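Local coordinates for listeriolysin O (Listeria monocytogenes, PDB 4CDB), which binds cholesterol-containing host membranes, changes conformation and inserts as an oligomeric pore complex that lyses the cell, at residues A[90-95]-A[352-357]; A[105-110]-A[244-249]; A[408-413]-A[435-440]. One frame throughout, in Å; residues are numbered along the deposited sequence.

Interaction 1 (A[90-95]-A[352-357]); sequences GALVKA and NFLKDN. With NA (sodium ion), chain P; ACT (acetate ion), chain D.
Two side-chain pairs, Ala95 with Phe353 and Leu92 with Leu354, link strand 92-94 and the residue after it to the end of strand 345-353 and the residue after that, in the large antiparallel sheet of the toxin. Both strands pair with strand 252-260, so the two segments share a neighbour, and the junction between them is made by side chains alone. It is small, with 109 Å² buried in all, but each of the four touching residues is buried. The closer pair is Ala95 CB against Phe353 CE1, at 3.6 Å. The methyl group approaches the ring obliquely, and the ring is brought there by a first torsion that sets CG anti to the carbonyl carbon (chi1 -69°). The ring also meets that of Tyr32, their planes about 45° apart. The looser pair is formed by branch ends, Leu92 CD2 lying 4.4 Å from Leu354 CD1. Here chi1 of Leu354 is -116°, away from any staggered position, while both leucines also rest on Tyr254.

After Leu354, Lys355 and Asp356 reach an acetate, probably from the crystallisation liquor, and a sodium ion. The sodium is bound by Asp356 OD1 at 2.7 Å and by acetate OXT at 2.5 Å; Tyr32 OH is the other protein ligand. Lys355, extended along its whole length, gives a hydrogen bond from NZ to the acetate O at 2.8 Å and another to Leu30 O. The cation and the ammonium group thus grip the two acetate oxygens separately, and Phe353 CB lies 3.3 Å from the sodium. The arrangement belongs to the large antiparallel sheet of the cholesterol-dependent cytolysin fold, with a sodium site beside it.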
loop_
_atom_site.group_PDB
_atom_site.type_symbol
_atom_site.label_atom_id
_atom_site.label_comp_id
_atom_site.label_asym_id
_atom_site.label_seq_id
_atom_site.Cartn_x
_atom_site.Cartn_y
_atom_site.Cartn_z
ATOM N N GLY A 90 28.680 -4.155 6.411
ATOM C CA GLY A 90 29.945 -3.538 6.769
ATOM C C GLY A 90 30.353 -2.375 5.884
ATOM O O GLY A 90 31.331 -1.684 6.167
ATOM N N ALA A 91 29.604 -2.159 4.808
ATOM C CA ALA A 91 29.907 -1.084 3.868
ATOM C C ALA A 91 29.835 0.293 4.526
ATOM O O ALA A 91 28.928 0.573 5.309
ATOM C CB ALA A 91 28.973 -1.147 2.674
ATOM N N LEU A 92 30.799 1.147 4.199
ATOM C CA LEU A 92 30.844 2.502 4.735
ATOM C C LEU A 92 30.141 3.473 3.796
ATOM O O LEU A 92 30.455 3.533 2.606
ATOM C CB LEU A 92 32.294 2.945 4.943
ATOM C CG LEU A 92 33.135 2.131 5.925
ATOM C CD1 LEU A 92 34.522 2.733 6.069
ATOM C CD2 LEU A 92 32.441 2.075 7.266
ATOM N N VAL A 93 29.189 4.234 4.328
ATOM C CA VAL A 93 28.439 5.190 3.518
ATOM C C VAL A 93 28.285 6.541 4.215
ATOM O O VAL A 93 28.462 6.652 5.429
ATOM C CB VAL A 93 27.027 4.657 3.172
ATOM C CG1 VAL A 93 27.112 3.420 2.284
ATOM C CG2 VAL A 93 26.255 4.357 4.444
ATOM N N LYS A 94 27.964 7.566 3.432
ATOM C CA LYS A 94 27.589 8.861 3.982
ATOM C C LYS A 94 26.110 8.849 4.327
ATOM O O LYS A 94 25.288 8.359 3.553
ATOM C CB LYS A 94 27.856 9.975 2.972
ATOM C CG LYS A 94 29.315 10.196 2.639
ATOM C CD LYS A 94 29.459 11.287 1.592
ATOM C CE LYS A 94 30.918 11.557 1.269
ATOM N NZ LYS A 94 31.072 12.564 0.179
ATOM N N ALA A 95 25.770 9.393 5.490
ATOM C CA ALA A 95 24.373 9.502 5.884
ATOM C C ALA A 95 23.809 10.834 5.401
ATOM O O ALA A 95 23.819 11.822 6.138
ATOM C CB ALA A 95 24.227 9.378 7.388
ATOM N N ASN A 352 24.037 2.137 10.895
ATOM C CA ASN A 352 24.417 2.753 12.161
ATOM C C ASN A 352 25.415 3.875 11.924
ATOM O O ASN A 352 26.328 3.733 11.110
ATOM C CB ASN A 352 25.041 1.722 13.106
ATOM C CG ASN A 352 24.044 0.690 13.597
ATOM O OD1 ASN A 352 22.931 0.587 13.084
ATOM N ND2 ASN A 352 24.445 -0.087 14.596
ATOM N N PHE A 353 25.240 4.989 12.629
ATOM C CA PHE A 353 26.223 6.066 12.593
ATOM C C PHE A 353 27.528 5.559 13.197
ATOM O O PHE A 353 27.515 4.835 14.189
ATOM C CB PHE A 353 25.718 7.290 13.362
ATOM C CG PHE A 353 24.565 7.995 12.698
ATOM C CD1 PHE A 353 24.774 8.797 11.586
ATOM C CD2 PHE A 353 23.274 7.867 13.192
ATOM C CE1 PHE A 353 23.716 9.451 10.972
ATOM C CE2 PHE A 353 22.213 8.519 12.582
ATOM C CZ PHE A 353 22.436 9.312 11.471
ATOM N N LEU A 354 28.653 5.932 12.596
ATOM C CA LEU A 354 29.951 5.473 13.075
ATOM C C LEU A 354 30.328 6.119 14.403
ATOM O O LEU A 354 31.134 5.579 15.158
ATOM C CB LEU A 354 31.042 5.744 12.034
ATOM C CG LEU A 354 31.738 4.517 11.443
ATOM C CD1 LEU A 354 32.897 4.931 10.546
ATOM C CD2 LEU A 354 32.209 3.587 12.552
ATOM N N LYS A 355 29.738 7.273 14.690
ATOM C CA LYS A 355 30.104 8.035 15.880
ATOM C C LYS A 355 29.777 7.316 17.187
ATOM O O LYS A 355 30.627 7.206 18.069
ATOM C CB LYS A 355 29.441 9.412 15.857
ATOM C CG LYS A 355 29.788 10.289 17.047
ATOM C CD LYS A 355 29.152 11.664 16.910
ATOM C CE LYS A 355 29.478 12.550 18.100
ATOM N NZ LYS A 355 28.881 13.908 17.969
ATOM N N ASP A 356 28.549 6.830 17.313
ATOM C CA ASP A 356 28.112 6.210 18.558
ATOM C C ASP A 356 27.417 4.875 18.322
ATOM O O ASP A 356 26.732 4.366 19.209
ATOM C CB ASP A 356 27.182 7.159 19.320
ATOM C CG ASP A 356 25.986 7.596 18.488
ATOM O OD1 ASP A 356 26.027 7.426 17.251
ATOM O OD2 ASP A 356 25.006 8.112 19.066
ATOM N N ASN A 357 27.591 4.318 17.126
ATOM C CA ASN A 357 26.942 3.061 16.745
ATOM C C ASN A 357 25.418 3.109 16.884
ATOM O O ASN A 357 24.766 2.078 17.054
ATOM C CB ASN A 357 27.517 1.885 17.542
ATOM C CG ASN A 357 28.985 1.636 17.239
ATOM O OD1 ASN A 357 29.383 1.529 16.079
ATOM N ND2 ASN A 357 29.799 1.544 18.285
HETATM NA NA NA P . 25.485 9.578 15.772
HETATM C C ACT D . 25.546 12.448 17.572
HETATM O O ACT D . 26.252 13.426 17.241
HETATM O OXT ACT D . 25.987 11.279 17.561
HETATM C CH3 ACT D . 24.135 12.686 18.023
#

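Interaction 2 (A[105-110]-A[244-249]); sequences DVLPVK and LGVNAE
Leu107 and Val246 meet where two turns pack against each other: an inverse gamma turn centred on Pro108 and the Schellman motif that ends helix 238-243, with Gly245 at positive phi (98°). The three contacts across it are all apolar, side chain to side chain. Two bumps fill two hollows. In the first, Val246 CG2 enters the fork of Leu107, 3.7 Å from CD2 and 3.9 Å from CD1, and the two side chains cross at about a right angle. The methyl is directed there because CG1 of Val246 stands anti to the backbone N (chi1 -180°), which swings CG2 beside that N. In the second, the Leu244 side chain points its CD1 into the angle between Pro108 and Val109. These two residues belong to the inverse gamma turn, whose Val109 N to Leu107 O hydrogen bond is weak although 2.9 Å long. Pro108 meets the leucine through ring atom CD, whereas Val109 meets it obliquely. Leu107 is buried and also lies on Leu92 and Lys94 of strand 92-94; Pro108, at the outer side, is exposed. Leu244 CD1 stands 3.6 Å from Val109 CG1 and 4.2 Å from Pro108 CD.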
loop_
_atom_site.group_PDB
_atom_site.type_symbol
_atom_site.label_atom_id
_atom_site.label_comp_id
_atom_site.label_asym_id
_atom_site.label_seq_id
_atom_site.Cartn_x
_atom_site.Cartn_y
_atom_site.Cartn_z
ATOM N N ASP A 105 26.021 7.158 -1.174
ATOM C CA ASP A 105 27.419 7.335 -1.539
ATOM C C ASP A 105 28.279 6.461 -0.635
ATOM O O ASP A 105 28.196 6.552 0.592
ATOM C CB ASP A 105 27.832 8.801 -1.396
ATOM C CG ASP A 105 27.026 9.724 -2.295
ATOM O OD1 ASP A 105 26.832 9.381 -3.480
ATOM O OD2 ASP A 105 26.584 10.790 -1.815
ATOM N N VAL A 106 29.096 5.605 -1.242
ATOM C CA VAL A 106 29.985 4.730 -0.486
ATOM C C VAL A 106 31.375 5.343 -0.360
ATOM O O VAL A 106 31.958 5.781 -1.352
ATOM C CB VAL A 106 30.092 3.337 -1.138
ATOM C CG1 VAL A 106 31.127 2.483 -0.418
ATOM C CG2 VAL A 106 28.741 2.649 -1.127
ATOM N N LEU A 107 31.896 5.381 0.863
ATOM C CA LEU A 107 33.242 5.891 1.100
ATOM C C LEU A 107 34.289 4.963 0.494
ATOM O O LEU A 107 34.437 3.819 0.925
ATOM C CB LEU A 107 33.504 6.053 2.599
ATOM C CG LEU A 107 32.551 6.954 3.381
ATOM C CD1 LEU A 107 33.007 7.083 4.825
ATOM C CD2 LEU A 107 32.458 8.317 2.727
ATOM N N PRO A 108 35.030 5.460 -0.506
ATOM C CA PRO A 108 36.043 4.653 -1.193
ATOM C C PRO A 108 37.380 4.614 -0.446
ATOM O O PRO A 108 38.419 4.941 -1.025
ATOM C CB PRO A 108 36.202 5.381 -2.525
ATOM C CG PRO A 108 35.962 6.820 -2.174
ATOM C CD PRO A 108 34.927 6.817 -1.072
ATOM N N VAL A 109 37.351 4.213 0.821
ATOM C CA VAL A 109 38.573 4.098 1.613
ATOM C C VAL A 109 38.944 2.640 1.847
ATOM O O VAL A 109 38.093 1.753 1.781
ATOM C CB VAL A 109 38.429 4.781 2.988
ATOM C CG1 VAL A 109 38.304 6.284 2.830
ATOM C CG2 VAL A 109 37.231 4.215 3.738
ATOM N N LYS A 110 40.220 2.395 2.124
ATOM C CA LYS A 110 40.666 1.054 2.471
ATOM C C LYS A 110 40.113 0.648 3.831
ATOM O O LYS A 110 39.835 1.496 4.681
ATOM C CB LYS A 110 42.190 0.967 2.452
ATOM C CG LYS A 110 42.774 0.886 1.050
ATOM C CD LYS A 110 44.085 1.653 0.963
ATOM C CE LYS A 110 44.927 1.185 -0.220
ATOM N NZ LYS A 110 46.207 1.945 -0.309
ATOM N N LEU A 244 37.094 13.738 1.312
ATOM C CA LEU A 244 36.049 12.927 0.699
ATOM C C LEU A 244 34.653 13.440 1.029
ATOM O O LEU A 244 33.665 12.964 0.472
ATOM C CB LEU A 244 36.182 11.464 1.126
ATOM C CG LEU A 244 37.423 10.747 0.599
ATOM C CD1 LEU A 244 37.479 9.326 1.123
ATOM C CD2 LEU A 244 37.428 10.760 -0.919
ATOM N N GLY A 245 34.569 14.405 1.937
ATOM C CA GLY A 245 33.291 15.007 2.267
ATOM C C GLY A 245 32.646 14.447 3.521
ATOM O O GLY A 245 31.454 14.653 3.755
ATOM N N VAL A 246 33.429 13.739 4.330
ATOM C CA VAL A 246 32.935 13.204 5.595
ATOM C C VAL A 246 32.961 14.297 6.656
ATOM O O VAL A 246 34.029 14.692 7.124
ATOM C CB VAL A 246 33.782 12.013 6.083
ATOM C CG1 VAL A 246 33.236 11.479 7.401
ATOM C CG2 VAL A 246 33.816 10.915 5.034
ATOM N N ASN A 247 31.782 14.780 7.036
ATOM C CA ASN A 247 31.678 15.892 7.973
ATOM C C ASN A 247 30.352 15.912 8.729
ATOM O O ASN A 247 29.584 14.953 8.671
ATOM C CB ASN A 247 31.895 17.213 7.232
ATOM C CG ASN A 247 31.063 17.315 5.964
ATOM O OD1 ASN A 247 29.880 16.972 5.954
ATOM N ND2 ASN A 247 31.683 17.773 4.884
ATOM N N ALA A 248 30.082 17.012 9.426
ATOM C CA ALA A 248 28.869 17.129 10.232
ATOM C C ALA A 248 27.609 17.108 9.372
ATOM O O ALA A 248 26.548 16.672 9.819
ATOM C CB ALA A 248 28.913 18.392 11.085
ATOM N N GLU A 249 27.739 17.577 8.136
ATOM C CA GLU A 249 26.616 17.629 7.209
ATOM C C GLU A 249 26.432 16.282 6.518
ATOM O O GLU A 249 25.328 15.933 6.105
ATOM C CB GLU A 249 26.826 18.727 6.166
ATOM C CG GLU A 249 27.200 20.085 6.748
ATOM C CD GLU A 249 28.690 20.224 7.016
ATOM O OE1 GLU A 249 29.451 20.437 6.050
ATOM O OE2 GLU A 249 29.098 20.120 8.191
#

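Interaction 3 (A[408-413]-A[435-440]); sequences EIVQHK and NARNIN. With NA (sodium ion), chain I.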
loop_
_atom_site.group_PDB
_atom_site.type_symbol
_atom_site.label_atom_id
_atom_site.label_comp_id
_atom_site.label_asym_id
_atom_site.label_seq_id
_atom_site.Cartn_x
_atom_site.Cartn_y
_atom_site.Cartn_z
ATOM N N GLU A 408 -24.428 20.662 -1.036
ATOM C CA GLU A 408 -25.583 19.973 -1.606
ATOM C C GLU A 408 -26.678 20.919 -2.090
ATOM O O GLU A 408 -26.962 21.938 -1.461
ATOM C CB GLU A 408 -26.180 18.987 -0.598
ATOM C CG GLU A 408 -25.416 17.682 -0.463
ATOM C CD GLU A 408 -26.260 16.582 0.151
ATOM O OE1 GLU A 408 -27.377 16.883 0.624
ATOM O OE2 GLU A 408 -25.812 15.416 0.155
ATOM N N ILE A 409 -27.288 20.565 -3.217
ATOM C CA ILE A 409 -28.472 21.255 -3.704
ATOM C C ILE A 409 -29.586 20.230 -3.851
ATOM O O ILE A 409 -29.478 19.302 -4.652
ATOM C CB ILE A 409 -28.238 21.909 -5.079
ATOM C CG1 ILE A 409 -26.744 22.097 -5.353
ATOM C CG2 ILE A 409 -28.991 23.230 -5.177
ATOM C CD1 ILE A 409 -26.450 22.618 -6.746
ATOM N N VAL A 410 -30.655 20.393 -3.077
ATOM C CA VAL A 410 -31.762 19.443 -3.113
ATOM C C VAL A 410 -32.960 20.003 -3.879
ATOM O O VAL A 410 -33.601 20.955 -3.437
ATOM C CB VAL A 410 -32.208 19.046 -1.694
ATOM C CG1 VAL A 410 -33.129 17.841 -1.748
ATOM C CG2 VAL A 410 -30.996 18.743 -0.833
ATOM N N GLN A 411 -33.251 19.408 -5.033
ATOM C CA GLN A 411 -34.409 19.795 -5.832
ATOM C C GLN A 411 -35.544 18.800 -5.641
ATOM O O GLN A 411 -35.332 17.590 -5.708
ATOM C CB GLN A 411 -34.044 19.863 -7.317
ATOM C CG GLN A 411 -33.330 21.132 -7.746
ATOM C CD GLN A 411 -32.914 21.099 -9.207
ATOM O OE1 GLN A 411 -32.398 20.093 -9.694
ATOM N NE2 GLN A 411 -33.144 22.200 -9.913
ATOM N N HIS A 412 -36.751 19.306 -5.406
ATOM C CA HIS A 412 -37.918 18.437 -5.308
ATOM C C HIS A 412 -38.495 18.199 -6.699
ATOM O O HIS A 412 -38.574 19.121 -7.511
ATOM C CB HIS A 412 -38.982 19.042 -4.396
ATOM C CG HIS A 412 -40.075 18.086 -4.033
ATOM N ND1 HIS A 412 -39.878 17.024 -3.172
ATOM C CD2 HIS A 412 -41.370 18.024 -4.416
ATOM C CE1 HIS A 412 -41.009 16.355 -3.041
ATOM N NE2 HIS A 412 -41.930 16.938 -3.784
ATOM N N LYS A 413 -38.896 16.962 -6.973
ATOM C CA LYS A 413 -39.416 16.613 -8.290
ATOM C C LYS A 413 -40.791 15.956 -8.214
ATOM O O LYS A 413 -41.075 15.186 -7.297
ATOM C CB LYS A 413 -38.430 15.708 -9.033
ATOM C CG LYS A 413 -37.120 16.394 -9.390
ATOM C CD LYS A 413 -37.341 17.495 -10.418
ATOM C CE LYS A 413 -36.393 18.667 -10.197
ATOM N NZ LYS A 413 -34.961 18.262 -10.227
ATOM N N ASN A 435 -29.072 10.055 -8.433
ATOM C CA ASN A 435 -29.056 10.979 -7.304
ATOM C C ASN A 435 -30.442 11.243 -6.717
ATOM O O ASN A 435 -30.654 12.247 -6.037
ATOM C CB ASN A 435 -28.388 12.300 -7.699
ATOM C CG ASN A 435 -29.032 12.940 -8.919
ATOM O OD1 ASN A 435 -29.458 12.249 -9.845
ATOM N ND2 ASN A 435 -29.103 14.266 -8.924
ATOM N N ALA A 436 -31.381 10.340 -6.980
ATOM C CA ALA A 436 -32.738 10.488 -6.464
ATOM C C ALA A 436 -32.934 9.719 -5.162
ATOM O O ALA A 436 -32.543 8.556 -5.051
ATOM C CB ALA A 436 -33.755 10.036 -7.501
ATOM N N ARG A 437 -33.541 10.375 -4.177
ATOM C CA ARG A 437 -33.864 9.718 -2.915
ATOM C C ARG A 437 -35.194 10.202 -2.344
ATOM O O ARG A 437 -35.797 11.141 -2.865
ATOM C CB ARG A 437 -32.736 9.907 -1.895
ATOM C CG ARG A 437 -32.409 11.356 -1.562
ATOM C CD ARG A 437 -31.252 11.431 -0.574
ATOM N NE ARG A 437 -30.806 12.801 -0.333
ATOM C CZ ARG A 437 -31.161 13.538 0.715
ATOM N NH1 ARG A 437 -31.973 13.042 1.637
ATOM N NH2 ARG A 437 -30.699 14.775 0.842
ATOM N N ASN A 438 -35.642 9.549 -1.275
ATOM C CA ASN A 438 -36.911 9.874 -0.630
ATOM C C ASN A 438 -38.090 9.818 -1.595
ATOM O O ASN A 438 -38.779 10.815 -1.815
ATOM C CB ASN A 438 -36.837 11.236 0.062
ATOM C CG ASN A 438 -35.921 11.224 1.268
ATOM O OD1 ASN A 438 -35.878 10.248 2.015
ATOM N ND2 ASN A 438 -35.180 12.308 1.461
ATOM N N ILE A 439 -38.306 8.642 -2.172
ATOM C CA ILE A 439 -39.391 8.441 -3.121
ATOM C C ILE A 439 -40.727 8.310 -2.395
ATOM O O ILE A 439 -40.868 7.507 -1.471
ATOM C CB ILE A 439 -39.147 7.202 -4.012
ATOM C CG1 ILE A 439 -38.147 7.528 -5.121
ATOM C CG2 ILE A 439 -40.444 6.716 -4.628
ATOM C CD1 ILE A 439 -36.699 7.478 -4.690
ATOM N N ASN A 440 -41.699 9.118 -2.810
ATOM C CA ASN A 440 -43.042 9.059 -2.250
ATOM C C ASN A 440 -44.047 8.549 -3.278
ATOM O O ASN A 440 -44.143 9.084 -4.381
ATOM C CB ASN A 440 -43.468 10.437 -1.742
ATOM C CG ASN A 440 -42.513 10.998 -0.708
ATOM O OD1 ASN A 440 -42.105 10.301 0.220
ATOM N ND2 ASN A 440 -42.144 12.263 -0.870
HETATM NA NA NA I . -24.718 13.345 -0.770
#
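A long salt bridge reaches past an intervening strand: Glu408 OE1 and Arg437 NH2 lie 3.9 Å apart, although strand 391-402 separates their strands in the sheet order. That spacing makes it an electrostatic pairing without a hydrogen bond. The carboxylate and guanidinium planes are turned 43° from one another, so the groups do not meet in the flat, two-bond arrangement, and the side chains pass obliquely. Arg437 covers the span by being extended from CG to NE, starting from a first torsion that places CG between the backbone N and the carbonyl carbon (chi1 59°). Its NH2 also comes within 4.3 Å of Val410 CG2, so one end of the guanidinium touches both a charged and an apolar neighbour on the far strand.

The carboxylate divides its work between two cations. Glu408 OE2 binds a sodium ion at 2.5 Å, and Tyr402 OH is the other protein ligand, while OE1 faces the arginine. The metal bond probably polarises the carboxylate and may weaken its pull on Arg437. The contact buries 98 Å² and lies at the surface, with Val410 and Arg437 exposed.

Around it the sheet supplies the tighter bonds. Strand 391-402 lies in the middle, its Asn401 and Glu399 backbones bonded to Ile409 and Gln411 on one flank and its Asp398 backbone to Arg437 on the other. Asn435 ND2 adds a bond to Val400 O, and the Arg437 side chain also touches Val400. In this four-stranded antiparallel sheet of the beta-sandwich domain, strand 408-414 is outermost on one side, and beyond strand 436-449 comes strand 452-463, on which Asn438 and Asn440 pack.

Interactions 1 and 2 form one neighbourhood, with centres 10 Å apart. They are bonded directly: Leu92 O receives Leu107 N at 2.9 Å, and Lys94 NZ lies 2.6 Å from Leu244 O, both probable hydrogen bonds. Strand 92-94 thus bears Leu92 of interaction 1 while backing the 105-110 loop of interaction 2. Interaction 3 stands apart, on the opposite side of the chain's centre and about 65 and 68 Å from the other two, centre to centre. It lies in the beta-sandwich domain, where strand 436-449 runs on into the conserved undecapeptide. Interactions 1 and 3 each include a sodium ligand, Asp356 and Glu408 respectively.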